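Local coordinates for protein arginyl-tRNA synthetase, putative (Plasmodium falciparum, PDB 5JLD) that probably attaches L-arginine to its cognate tRNA at the expense of ATP, as a class I aminoacyl-tRNA synthetase, at residues A[331-335]-A[336-340]. Numbering follows the deposited sequence.
Sequences ALYYR and LTQLN
Tyr333 O takes two hydrogen bonds from Thr337, 2.9 Å from its N and 2.8 Å from OG1, and the two donors arrive from opposite faces of the carbonyl plane. OG1 can turn back to this carbonyl because it sits between its own backbone N and carbonyl carbon (chi1 67°). Gln338 NE2, on a side chain bent at chi2, donates to the same OG1 at 2.6 Å, so the hydroxyl is gripped from two sides. Tyr334 O is also shared, by Gln338 N at 2.8 Å and, in the carbonyl plane, by Leu339 N at 3.3 Å; Leu336 N binds Leu332 O in regular i+4 fashion. Both tyrosine rings lean along the helix toward its end: Thr337 OG1 lies over one face of Tyr333, offset toward the rim, while Gln338 CB makes a CH-pi contact 4.1 Å from the Tyr334 centroid. Leu339 CG adds apolar contact with Tyr334 CE2 at 3.8 Å. Leu332 meets Leu336 on the flank packed against helix 353-364, and extended Arg335 forms a salt bridge with Asp137. Asn340, with positive phi (55°), ends the helical run, a C-terminal helix end leading into strand 343-349 of the parallel sheet in the class I catalytic domain.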
# COMPACT_ATOMS: atom_id res chain seq x y z
N ALA A 331 -20.98 -5.74 -6.92
CA ALA A 331 -19.78 -4.99 -7.29
C ALA A 331 -18.67 -5.96 -7.68
O ALA A 331 -17.96 -5.71 -8.67
CB ALA A 331 -19.33 -4.08 -6.15
N LEU A 332 -18.51 -7.06 -6.94
CA LEU A 332 -17.42 -7.98 -7.30
C LEU A 332 -17.74 -8.68 -8.64
O LEU A 332 -16.85 -8.86 -9.48
CB LEU A 332 -17.16 -9.00 -6.20
CG LEU A 332 -15.86 -9.81 -6.27
CD1 LEU A 332 -14.65 -8.99 -6.76
CD2 LEU A 332 -15.57 -10.38 -4.89
N TYR A 333 -19.01 -9.05 -8.84
CA TYR A 333 -19.48 -9.52 -10.15
C TYR A 333 -19.07 -8.59 -11.29
O TYR A 333 -18.54 -9.03 -12.33
CB TYR A 333 -21.01 -9.67 -10.17
CG TYR A 333 -21.58 -9.72 -11.57
CD1 TYR A 333 -21.61 -10.91 -12.29
CD2 TYR A 333 -22.05 -8.57 -12.20
CE1 TYR A 333 -22.11 -10.95 -13.59
CE2 TYR A 333 -22.55 -8.61 -13.49
CZ TYR A 333 -22.58 -9.80 -14.17
OH TYR A 333 -23.08 -9.82 -15.45
N TYR A 334 -19.31 -7.30 -11.09
CA TYR A 334 -19.02 -6.28 -12.08
C TYR A 334 -17.51 -6.19 -12.34
O TYR A 334 -17.08 -6.17 -13.47
CB TYR A 334 -19.57 -4.92 -11.64
CG TYR A 334 -19.20 -3.77 -12.57
CD1 TYR A 334 -19.94 -3.50 -13.72
CD2 TYR A 334 -18.09 -2.96 -12.29
CE1 TYR A 334 -19.59 -2.43 -14.57
CE2 TYR A 334 -17.74 -1.91 -13.12
CZ TYR A 334 -18.49 -1.65 -14.26
OH TYR A 334 -18.10 -0.61 -15.06
N ARG A 335 -16.72 -6.14 -11.27
CA ARG A 335 -15.27 -6.00 -11.40
C ARG A 335 -14.67 -7.20 -12.12
O ARG A 335 -13.77 -7.05 -12.95
CB ARG A 335 -14.64 -5.80 -10.01
CG ARG A 335 -15.11 -4.49 -9.38
CD ARG A 335 -14.91 -4.40 -7.88
NE ARG A 335 -15.24 -3.05 -7.44
CZ ARG A 335 -15.18 -2.60 -6.19
NH1 ARG A 335 -14.76 -3.37 -5.19
NH2 ARG A 335 -15.51 -1.34 -5.95
N LEU A 336 -15.21 -8.38 -11.85
CA LEU A 336 -14.65 -9.60 -12.44
C LEU A 336 -15.07 -9.81 -13.90
O LEU A 336 -14.23 -10.18 -14.75
CB LEU A 336 -15.05 -10.81 -11.60
CG LEU A 336 -14.32 -10.92 -10.26
CD1 LEU A 336 -14.93 -12.04 -9.45
CD2 LEU A 336 -12.83 -11.17 -10.48
N THR A 337 -16.35 -9.57 -14.20
CA THR A 337 -16.87 -9.87 -15.54
C THR A 337 -16.77 -8.68 -16.50
O THR A 337 -16.58 -8.87 -17.70
CB THR A 337 -18.35 -10.35 -15.49
OG1 THR A 337 -19.19 -9.28 -15.05
CG2 THR A 337 -18.50 -11.54 -14.54
N GLN A 338 -16.89 -7.46 -15.99
CA GLN A 338 -16.95 -6.30 -16.88
C GLN A 338 -15.62 -5.54 -16.93
O GLN A 338 -15.27 -4.99 -17.97
CB GLN A 338 -18.10 -5.35 -16.48
CG GLN A 338 -19.43 -6.07 -16.23
CD GLN A 338 -19.92 -6.91 -17.42
OE1 GLN A 338 -19.98 -6.44 -18.57
NE2 GLN A 338 -20.28 -8.16 -17.15
N LEU A 339 -14.89 -5.52 -15.83
CA LEU A 339 -13.58 -4.87 -15.81
C LEU A 339 -12.45 -5.89 -15.98
O LEU A 339 -11.29 -5.52 -16.12
CB LEU A 339 -13.37 -4.09 -14.51
CG LEU A 339 -14.30 -2.90 -14.29
CD1 LEU A 339 -13.86 -2.15 -13.03
CD2 LEU A 339 -14.29 -1.96 -15.51
N ASN A 340 -12.80 -7.17 -15.97
CA ASN A 340 -11.82 -8.25 -16.14
C ASN A 340 -10.67 -8.17 -15.15
O ASN A 340 -9.51 -8.41 -15.50
CB ASN A 340 -11.30 -8.25 -17.59
CG ASN A 340 -12.41 -8.59 -18.60
OD1 ASN A 340 -12.86 -9.73 -18.65
ND2 ASN A 340 -12.85 -7.60 -19.39